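PDB 3IV0: SusD homolog from Bacteroides thetaiotaomicron VPI-5482, which is of unknown function but probably binds glycans at the outer membrane, as SusD-type proteins do. Local coordinates for residues T309-Y314 with A318-W323; L391-R396 with A401-T406; A414-R419 with R442-N447. All coordinates share one frame; numbering follows the deposited sequence.

The three contacts follow one another along the chain in series, neither nesting nor crossing. Contact 1 comes first and closes the short turn between helix 304-310 and helix 318-323. Contact 2 folds the loop that follows helix 385-398 back onto the helix it has just left. That loop leads into helix 408-422, whose segment 414-419 opens contact 3; this closes a longer excursion that includes helix 429-436. Helix 408-422 is the common neighbour. Its Glu418 makes salt bridges to Arg319 of contact 1 and Arg396 of contact 2, while Trp417 packs on Leu310 and Leu392 packs against Glu418 and Ala414.

Contact 1: T309-Y314 with A318-W323; sequences TLFPMY and ARKELW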
loop_
_atom_site.group_PDB
_atom_site.type_symbol
_atom_site.label_atom_id
_atom_site.label_comp_id
_atom_site.label_asym_id
_atom_site.label_seq_id
_atom_site.Cartn_x
_atom_site.Cartn_y
_atom_site.Cartn_z
ATOM N N THR A 309 22.439 0.861 -7.785
ATOM C CA THR A 309 22.553 0.961 -6.314
ATOM C C THR A 309 21.665 -0.056 -5.611
ATOM O O THR A 309 22.080 -0.764 -4.685
ATOM C CB THR A 309 22.114 2.343 -5.845
ATOM O OG1 THR A 309 23.059 3.315 -6.323
ATOM C CG2 THR A 309 21.974 2.410 -4.287
ATOM N N LEU A 310 20.438 -0.139 -6.084
ATOM C CA LEU A 310 19.458 -1.005 -5.499
ATOM C C LEU A 310 19.745 -2.494 -5.686
ATOM O O LEU A 310 19.597 -3.294 -4.754
ATOM C CB LEU A 310 18.092 -0.635 -6.092
ATOM C CG LEU A 310 16.869 -1.254 -5.439
ATOM C CD1 LEU A 310 16.849 -0.855 -3.966
ATOM C CD2 LEU A 310 15.583 -0.803 -6.169
ATOM N N PHE A 311 20.155 -2.871 -6.884
ATOM C CA PHE A 311 20.435 -4.267 -7.236
ATOM C C PHE A 311 21.894 -4.341 -7.727
ATOM O O PHE A 311 22.139 -4.343 -8.941
ATOM C CB PHE A 311 19.482 -4.759 -8.317
ATOM C CG PHE A 311 18.069 -4.977 -7.838
ATOM C CD1 PHE A 311 17.748 -6.096 -7.108
ATOM C CD2 PHE A 311 17.093 -4.034 -8.092
ATOM C CE1 PHE A 311 16.445 -6.285 -6.666
ATOM C CE2 PHE A 311 15.773 -4.220 -7.608
ATOM C CZ PHE A 311 15.482 -5.345 -6.917
ATOM N N PRO A 312 22.863 -4.346 -6.806
ATOM C CA PRO A 312 24.264 -4.213 -7.241
ATOM C C PRO A 312 24.703 -5.311 -8.198
ATOM O O PRO A 312 24.431 -6.490 -7.976
ATOM C CB PRO A 312 25.048 -4.252 -5.918
ATOM C CG PRO A 312 24.054 -3.842 -4.869
ATOM C CD PRO A 312 22.768 -4.424 -5.335
HETATM N N MSE A 313 25.428 -4.913 -9.247
HETATM C CA MSE A 313 25.767 -5.825 -10.330
HETATM C C MSE A 313 26.713 -6.964 -9.932
HETATM O O MSE A 313 26.744 -7.975 -10.615
HETATM C CB MSE A 313 26.343 -5.031 -11.510
HETATM C CG MSE A 313 27.710 -4.456 -11.278
HETATM SE SE MSE A 313 28.224 -3.290 -12.778
HETATM C CE MSE A 313 28.084 -4.357 -14.031
ATOM N N TYR A 314 27.455 -6.805 -8.833
ATOM C CA TYR A 314 28.421 -7.809 -8.421
ATOM C C TYR A 314 27.912 -8.754 -7.362
ATOM O O TYR A 314 28.666 -9.594 -6.874
ATOM C CB TYR A 314 29.719 -7.135 -7.958
ATOM C CG TYR A 314 30.278 -6.120 -8.947
ATOM C CD1 TYR A 314 30.670 -6.494 -10.217
ATOM C CD2 TYR A 314 30.416 -4.784 -8.595
ATOM C CE1 TYR A 314 31.169 -5.560 -11.125
ATOM C CE2 TYR A 314 30.926 -3.856 -9.487
ATOM C CZ TYR A 314 31.297 -4.248 -10.743
ATOM O OH TYR A 314 31.803 -3.317 -11.622
ATOM N N ALA A 318 18.195 -13.029 -7.536
ATOM C CA ALA A 318 17.351 -13.531 -8.608
ATOM C C ALA A 318 16.298 -12.510 -9.073
ATOM O O ALA A 318 15.755 -12.633 -10.184
ATOM C CB ALA A 318 16.719 -14.803 -8.211
ATOM N N ARG A 319 15.981 -11.515 -8.238
ATOM C CA ARG A 319 15.051 -10.494 -8.671
ATOM C C ARG A 319 15.586 -9.743 -9.869
ATOM O O ARG A 319 14.819 -9.229 -10.689
ATOM C CB ARG A 319 14.721 -9.533 -7.514
ATOM C CG ARG A 319 13.929 -10.218 -6.389
ATOM C CD ARG A 319 13.869 -9.417 -5.085
ATOM N NE ARG A 319 15.188 -9.359 -4.452
ATOM C CZ ARG A 319 15.427 -9.118 -3.172
ATOM N NH1 ARG A 319 14.432 -8.960 -2.300
ATOM N NH2 ARG A 319 16.665 -9.031 -2.726
ATOM N N LYS A 320 16.911 -9.663 -9.990
ATOM C CA LYS A 320 17.478 -8.961 -11.145
ATOM C C LYS A 320 17.012 -9.576 -12.461
ATOM O O LYS A 320 16.529 -8.866 -13.334
ATOM C CB LYS A 320 19.014 -8.958 -11.084
ATOM C CG LYS A 320 19.579 -8.110 -9.993
ATOM C CD LYS A 320 21.102 -7.909 -10.135
ATOM C CE LYS A 320 21.886 -9.186 -9.951
ATOM N NZ LYS A 320 23.388 -8.952 -9.978
ATOM N N GLU A 321 17.146 -10.881 -12.584
ATOM C CA GLU A 321 16.811 -11.605 -13.798
ATOM C C GLU A 321 15.304 -11.779 -13.972
ATOM O O GLU A 321 14.773 -11.798 -15.099
ATOM C CB GLU A 321 17.463 -12.982 -13.782
ATOM C CG GLU A 321 18.938 -13.033 -14.008
ATOM C CD GLU A 321 19.788 -12.681 -12.793
ATOM O OE1 GLU A 321 19.339 -12.823 -11.637
ATOM O OE2 GLU A 321 20.961 -12.263 -12.999
ATOM N N LEU A 322 14.590 -11.943 -12.867
ATOM C CA LEU A 322 13.185 -12.322 -12.988
ATOM C C LEU A 322 12.247 -11.146 -13.027
ATOM O O LEU A 322 11.134 -11.290 -13.533
ATOM C CB LEU A 322 12.782 -13.255 -11.853
ATOM C CG LEU A 322 13.423 -14.627 -11.871
ATOM C CD1 LEU A 322 13.230 -15.369 -10.569
ATOM C CD2 LEU A 322 12.854 -15.491 -13.022
ATOM N N TRP A 323 12.653 -10.021 -12.484
ATOM C CA TRP A 323 11.753 -8.878 -12.383
ATOM C C TRP A 323 12.073 -7.774 -13.360
ATOM O O TRP A 323 11.250 -6.893 -13.578
ATOM C CB TRP A 323 11.734 -8.328 -10.968
ATOM C CG TRP A 323 11.104 -9.230 -9.971
ATOM C CD1 TRP A 323 10.484 -10.397 -10.206
ATOM C CD2 TRP A 323 10.964 -8.963 -8.566
ATOM N NE1 TRP A 323 10.001 -10.926 -9.021
ATOM C CE2 TRP A 323 10.287 -10.054 -8.006
ATOM C CE3 TRP A 323 11.376 -7.926 -7.735
ATOM C CZ2 TRP A 323 9.978 -10.111 -6.653
ATOM C CZ3 TRP A 323 11.048 -7.981 -6.395
ATOM C CH2 TRP A 323 10.390 -9.080 -5.870
#
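Phe311 is the residue of 309-314 that carries most of the packing against helix 318-323, and it sits just where the chain leaves the helical path of helix 304-310. Its CB lies 3.7 Å from CG of Lys320, and the two side chains run antiparallel, the lysine methylenes alongside the base of the phenylalanine. With CG anti to its own carbonyl carbon (chi1 -72°), the ring reaches on to the next partner, where CE1 touches CB of Arg319 at 3.8 Å. Farther along that arginine, NE stands in the plane of the phenyl ring at its edge, 4.0 Å from Phe311 CE1. The guanidinium is turned steeply against the ring, with 72° between the planes.

Next comes Pro312, which meets the helix through its carbonyl. The Lys320 chain is bent at chi3 (-66°), which turns its amino end toward the turn, and NZ reaches Pro312 O at 3.3 Å. This bond is weak, and it is also somewhat doubtful because Pro312 was modelled in two conformers. Met313, a selenomethionine here, follows with its carbonyl at 3.6 Å from the same NZ, near but not bonded. The firmer partner of Lys320 NZ is the carbonyl of Glu315, within the turn itself.

Around this corner, Arg319 makes salt bridges to Asp317, Glu418 and Glu422, and the Phe311 ring also meets that of Phe324. Helix 408-422 lies against the junction between the two helices: Trp417 and Cys420 pack on Leu310, and Arg421 touches both Phe311 and Arg319.

Contact 2: L391-R396 with A401-T406; sequences LLNRVR and ASEINT
The guanidinium of Arg396 is layered between two side chains of the returning loop, Ala401 below one face and Ile404 over the other. Ala401 CB sits over the centre of the group, 3.6 Å from Arg396 CZ, while Ile404 CD1 approaches the opposite face. Between these covers, the edge of the guanidinium points at Ser402. NE donates to Ser402 O at 2.8 Å, lying in the plane of that carbonyl, and NH2 reaches both the same oxygen and Ser402 OG, the latter at 3.2 Å. All of these acceptors lie close to the guanidinium plane, so the grip is side-on and fixes the rotation of the group. Bends at chi2 (-74°) and chi3 (-69°) curl the arginine chain round to this position.

One turn earlier on the helix, Asn393 lays its amide along the backbone of Ile404. OD1 accepts from Ile404 N at 2.8 Å in a nearly straight bond (174°), and ND2 returns one to Ile404 O at 2.9 Å. The Ile404 side chain meanwhile rests on Leu392, with CB 3.7 Å from Leu392 CD2. Where the chain turns, Ala401 N bonds to Arg396 O at 3.0 Å.

Two helix side chains thus take up the backbone N and O of Ile404 and the carbonyl of Ser402, in a segment that forms no regular helix or strand. The remaining nitrogen of Arg396, NH1, makes a salt bridge to Glu418 of helix 408-422, which probably offsets the cost of burying this charge so near Arg421.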
loop_
_atom_site.group_PDB
_atom_site.type_symbol
_atom_site.label_atom_id
_atom_site.label_comp_id
_atom_site.label_asym_id
_atom_site.label_seq_id
_atom_site.Cartn_x
_atom_site.Cartn_y
_atom_site.Cartn_z
ATOM N N LEU A 391 14.990 -12.899 10.198
ATOM C CA LEU A 391 13.826 -12.461 9.449
ATOM C C LEU A 391 14.219 -11.918 8.076
ATOM O O LEU A 391 13.649 -12.313 7.073
ATOM C CB LEU A 391 13.061 -11.438 10.283
ATOM C CG LEU A 391 12.347 -12.010 11.513
ATOM C CD1 LEU A 391 12.048 -10.862 12.496
ATOM C CD2 LEU A 391 11.060 -12.731 11.152
ATOM N N LEU A 392 15.158 -10.995 8.064
ATOM C CA LEU A 392 15.679 -10.428 6.838
ATOM C C LEU A 392 16.129 -11.522 5.884
ATOM O O LEU A 392 15.858 -11.496 4.695
ATOM C CB LEU A 392 16.825 -9.464 7.168
ATOM C CG LEU A 392 17.645 -8.919 6.012
ATOM C CD1 LEU A 392 16.752 -8.177 4.998
ATOM C CD2 LEU A 392 18.788 -8.021 6.534
ATOM N N ASN A 393 16.818 -12.510 6.434
ATOM C CA ASN A 393 17.379 -13.565 5.587
ATOM C C ASN A 393 16.367 -14.520 5.005
ATOM O O ASN A 393 16.630 -15.167 4.002
ATOM C CB ASN A 393 18.495 -14.280 6.342
ATOM C CG ASN A 393 19.742 -13.450 6.409
ATOM O OD1 ASN A 393 20.019 -12.671 5.505
ATOM N ND2 ASN A 393 20.540 -13.611 7.482
ATOM N N ARG A 394 15.183 -14.593 5.581
ATOM C CA ARG A 394 14.135 -15.354 4.912
ATOM C C ARG A 394 13.790 -14.751 3.562
ATOM O O ARG A 394 13.588 -15.471 2.586
ATOM C CB ARG A 394 12.912 -15.464 5.797
ATOM C CG ARG A 394 13.156 -16.433 6.970
ATOM C CD ARG A 394 12.067 -16.422 7.959
ATOM N NE ARG A 394 10.821 -16.905 7.399
ATOM C CZ ARG A 394 9.662 -16.790 8.044
ATOM N NH1 ARG A 394 9.654 -16.237 9.234
ATOM N NH2 ARG A 394 8.550 -17.232 7.499
ATOM N N VAL A 395 13.791 -13.430 3.501
ATOM C CA VAL A 395 13.529 -12.727 2.257
ATOM C C VAL A 395 14.749 -12.785 1.324
ATOM O O VAL A 395 14.594 -13.043 0.131
ATOM C CB VAL A 395 13.089 -11.292 2.534
ATOM C CG1 VAL A 395 12.883 -10.517 1.228
ATOM C CG2 VAL A 395 11.787 -11.308 3.399
ATOM N N ARG A 396 15.935 -12.591 1.895
ATOM C CA ARG A 396 17.162 -12.689 1.095
ATOM C C ARG A 396 17.278 -14.079 0.479
ATOM O O ARG A 396 17.597 -14.221 -0.694
ATOM C CB ARG A 396 18.392 -12.439 1.954
ATOM C CG ARG A 396 18.505 -11.097 2.630
ATOM C CD ARG A 396 18.869 -10.010 1.674
ATOM N NE ARG A 396 20.251 -10.168 1.185
ATOM C CZ ARG A 396 20.825 -9.327 0.342
ATOM N NH1 ARG A 396 20.165 -8.310 -0.191
ATOM N NH2 ARG A 396 22.076 -9.541 -0.047
ATOM N N ALA A 401 19.734 -14.161 -2.727
ATOM C CA ALA A 401 20.718 -13.176 -2.402
ATOM C C ALA A 401 21.513 -13.600 -1.178
ATOM O O ALA A 401 21.088 -14.471 -0.412
ATOM C CB ALA A 401 20.035 -11.809 -2.170
ATOM N N SER A 402 22.666 -12.982 -0.980
ATOM C CA SER A 402 23.538 -13.395 0.111
ATOM C C SER A 402 22.909 -13.148 1.486
ATOM O O SER A 402 22.199 -12.168 1.679
ATOM C CB SER A 402 24.861 -12.660 0.025
ATOM O OG SER A 402 24.709 -11.266 0.273
ATOM N N GLU A 403 23.120 -14.051 2.440
ATOM C CA GLU A 403 22.634 -13.835 3.794
ATOM C C GLU A 403 23.380 -12.655 4.423
ATOM O O GLU A 403 24.582 -12.458 4.215
ATOM C CB GLU A 403 22.797 -15.082 4.659
ATOM C CG GLU A 403 21.800 -16.198 4.352
ATOM C CD GLU A 403 21.760 -17.230 5.463
ATOM O OE1 GLU A 403 22.817 -17.464 6.095
ATOM O OE2 GLU A 403 20.679 -17.805 5.707
ATOM N N ILE A 404 22.645 -11.879 5.190
ATOM C CA ILE A 404 23.161 -10.721 5.864
ATOM C C ILE A 404 23.477 -11.105 7.304
ATOM O O ILE A 404 22.670 -11.726 7.997
ATOM C CB ILE A 404 22.110 -9.577 5.855
ATOM C CG1 ILE A 404 21.799 -9.145 4.418
ATOM C CG2 ILE A 404 22.585 -8.374 6.672
ATOM C CD1 ILE A 404 22.948 -8.727 3.698
ATOM N N ASN A 405 24.642 -10.680 7.784
ATOM C CA ASN A 405 25.063 -10.938 9.140
ATOM C C ASN A 405 25.706 -9.674 9.659
ATOM O O ASN A 405 26.906 -9.436 9.492
ATOM C CB ASN A 405 26.052 -12.093 9.194
ATOM C CG ASN A 405 26.374 -12.480 10.627
ATOM O OD1 ASN A 405 25.660 -12.102 11.543
ATOM N ND2 ASN A 405 27.452 -13.248 10.817
ATOM N N THR A 406 24.893 -8.829 10.254
ATOM C CA THR A 406 25.344 -7.548 10.708
ATOM C C THR A 406 24.421 -7.025 11.782
ATOM O O THR A 406 23.595 -7.753 12.304
ATOM C CB THR A 406 25.569 -6.569 9.525
ATOM O OG1 THR A 406 26.320 -5.446 10.008
ATOM C CG2 THR A 406 24.265 -6.165 8.856
#

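Contact 3: A414-R419 with R442-N447; sequences AIFWER and RNYCMN
Tyr444, whose OH is hydrogen-bonded to Asp413 OD1 in helix 408-422, brings its ring up to Phe416 and Trp417 of that same helix. The first pairing is an offset edge-to-face one: the tyrosine edge is directed at the Phe416 face, with the planes 84° apart and Tyr444 CD1 3.8 Å from Phe416 CE2. Phe416 holds its CG anti to the backbone N (chi1 167°), which carries the ring out toward the loop. Trp417 approaches differently, its CZ2 lying 3.9 Å from Tyr444 CD1 with the rings set obliquely. The edge of the indole also meets the loop backbone, where CZ2 comes within 3.6 Å of Asn443 O, close to the indole plane. Cutting Trp417 down to an alanine would probably open a gap beside the tyrosine ring and uncover one flank of Phe416, whose CE2 lies over the indole.

Lys438 makes cation-pi contacts with both Phe416 and Tyr444. Across the two segments the contact is aromatic packing; its polar anchor is the phenol's bond to Asp413.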
loop_
_atom_site.group_PDB
_atom_site.type_symbol
_atom_site.label_atom_id
_atom_site.label_comp_id
_atom_site.label_asym_id
_atom_site.label_seq_id
_atom_site.Cartn_x
_atom_site.Cartn_y
_atom_site.Cartn_z
ATOM N N ALA A 414 20.283 -2.201 5.789
ATOM C CA ALA A 414 20.031 -3.390 4.978
ATOM C C ALA A 414 18.536 -3.680 4.864
ATOM O O ALA A 414 18.065 -4.100 3.822
ATOM C CB ALA A 414 20.781 -4.637 5.555
ATOM N N ILE A 415 17.826 -3.538 5.965
ATOM C CA ILE A 415 16.402 -3.828 5.958
ATOM C C ILE A 415 15.644 -2.781 5.116
ATOM O O ILE A 415 14.762 -3.164 4.329
ATOM C CB ILE A 415 15.865 -3.897 7.387
ATOM C CG1 ILE A 415 16.479 -5.080 8.154
ATOM C CG2 ILE A 415 14.315 -3.974 7.384
ATOM C CD1 ILE A 415 16.356 -4.969 9.684
ATOM N N PHE A 416 16.004 -1.497 5.244
ATOM C CA PHE A 416 15.396 -0.460 4.400
ATOM C C PHE A 416 15.619 -0.785 2.927
ATOM O O PHE A 416 14.684 -0.774 2.142
ATOM C CB PHE A 416 15.979 0.912 4.708
ATOM C CG PHE A 416 15.640 1.931 3.689
ATOM C CD1 PHE A 416 14.398 2.530 3.679
ATOM C CD2 PHE A 416 16.542 2.269 2.702
ATOM C CE1 PHE A 416 14.072 3.440 2.676
ATOM C CE2 PHE A 416 16.223 3.193 1.726
ATOM C CZ PHE A 416 14.979 3.773 1.723
ATOM N N TRP A 417 16.834 -1.130 2.532
ATOM C CA TRP A 417 17.119 -1.338 1.120
ATOM C C TRP A 417 16.477 -2.613 0.642
ATOM O O TRP A 417 16.053 -2.714 -0.527
ATOM C CB TRP A 417 18.631 -1.341 0.850
ATOM C CG TRP A 417 19.238 0.022 0.922
ATOM C CD1 TRP A 417 20.093 0.479 1.855
ATOM C CD2 TRP A 417 19.021 1.101 0.004
ATOM N NE1 TRP A 417 20.425 1.777 1.591
ATOM C CE2 TRP A 417 19.780 2.187 0.461
ATOM C CE3 TRP A 417 18.256 1.250 -1.144
ATOM C CZ2 TRP A 417 19.813 3.403 -0.200
ATOM C CZ3 TRP A 417 18.293 2.464 -1.797
ATOM C CH2 TRP A 417 19.060 3.519 -1.319
ATOM N N GLU A 418 16.367 -3.598 1.527
ATOM C CA GLU A 418 15.694 -4.824 1.165
ATOM C C GLU A 418 14.213 -4.570 0.858
ATOM O O GLU A 418 13.647 -5.186 -0.037
ATOM C CB GLU A 418 15.862 -5.944 2.209
ATOM C CG GLU A 418 15.501 -7.339 1.713
ATOM C CD GLU A 418 16.424 -7.876 0.641
ATOM O OE1 GLU A 418 17.520 -7.300 0.427
ATOM O OE2 GLU A 418 16.031 -8.886 0.037
ATOM N N ARG A 419 13.550 -3.750 1.662
ATOM C CA ARG A 419 12.162 -3.391 1.354
ATOM C C ARG A 419 12.085 -2.677 0.014
ATOM O O ARG A 419 11.147 -2.903 -0.760
ATOM C CB ARG A 419 11.555 -2.480 2.445
ATOM C CG ARG A 419 11.135 -3.245 3.716
ATOM C CD ARG A 419 10.366 -2.404 4.753
ATOM N NE ARG A 419 9.166 -1.774 4.207
ATOM C CZ ARG A 419 7.977 -2.352 4.105
ATOM N NH1 ARG A 419 7.800 -3.613 4.465
ATOM N NH2 ARG A 419 6.943 -1.701 3.601
ATOM N N ARG A 442 19.402 12.417 1.062
ATOM C CA ARG A 442 19.920 12.015 -0.241
ATOM C C ARG A 442 20.680 10.679 -0.228
ATOM O O ARG A 442 20.863 10.064 -1.268
ATOM C CB ARG A 442 20.807 13.123 -0.826
ATOM C CG ARG A 442 21.063 12.979 -2.307
ATOM C CD ARG A 442 21.872 14.158 -2.829
ATOM N NE ARG A 442 21.175 15.421 -2.593
ATOM C CZ ARG A 442 20.209 15.912 -3.368
ATOM N NH1 ARG A 442 19.818 15.257 -4.451
ATOM N NH2 ARG A 442 19.643 17.066 -3.065
ATOM N N ASN A 443 21.078 10.221 0.955
ATOM C CA ASN A 443 21.722 8.906 1.076
ATOM C C ASN A 443 20.757 7.741 0.793
ATOM O O ASN A 443 21.201 6.623 0.483
ATOM C CB ASN A 443 22.327 8.737 2.465
ATOM C CG ASN A 443 23.467 9.708 2.723
ATOM O OD1 ASN A 443 23.461 10.474 3.690
ATOM N ND2 ASN A 443 24.428 9.701 1.834
ATOM N N TYR A 444 19.451 8.019 0.880
ATOM C CA TYR A 444 18.409 6.988 0.731
ATOM C C TYR A 444 17.369 7.292 -0.341
ATOM O O TYR A 444 16.603 6.413 -0.708
ATOM C CB TYR A 444 17.696 6.802 2.062
ATOM C CG TYR A 444 18.632 6.413 3.167
ATOM C CD1 TYR A 444 19.102 5.120 3.273
ATOM C CD2 TYR A 444 19.059 7.338 4.094
ATOM C CE1 TYR A 444 19.970 4.761 4.285
ATOM C CE2 TYR A 444 19.941 7.002 5.104
ATOM C CZ TYR A 444 20.384 5.712 5.202
ATOM O OH TYR A 444 21.271 5.365 6.203
ATOM N N CYS A 445 17.315 8.513 -0.842
ATOM C CA CYS A 445 16.339 8.938 -1.828
ATOM C C CYS A 445 17.064 9.803 -2.844
ATOM O O CYS A 445 17.713 10.783 -2.464
ATOM C CB CYS A 445 15.234 9.739 -1.147
ATOM S SG CYS A 445 13.998 10.403 -2.319
HETATM N N MSE A 446 16.944 9.470 -4.120
HETATM C CA MSE A 446 17.655 10.186 -5.183
HETATM C C MSE A 446 17.031 11.552 -5.450
HETATM O O MSE A 446 17.704 12.496 -5.875
HETATM C CB MSE A 446 17.627 9.353 -6.463
HETATM C CG MSE A 446 18.440 9.941 -7.597
HETATM SE SE MSE A 446 18.919 8.653 -9.008
HETATM C CE MSE A 446 20.693 8.537 -8.624
ATOM N N ASN A 447 15.734 11.663 -5.155
ATOM C CA ASN A 447 14.963 12.881 -5.436
ATOM C C ASN A 447 14.349 13.368 -4.117
ATOM O O ASN A 447 13.130 13.425 -3.970
ATOM C CB ASN A 447 13.827 12.634 -6.458
ATOM C CG ASN A 447 14.315 12.214 -7.833
ATOM O OD1 ASN A 447 15.499 12.003 -8.073
ATOM N ND2 ASN A 447 13.389 12.069 -8.744
#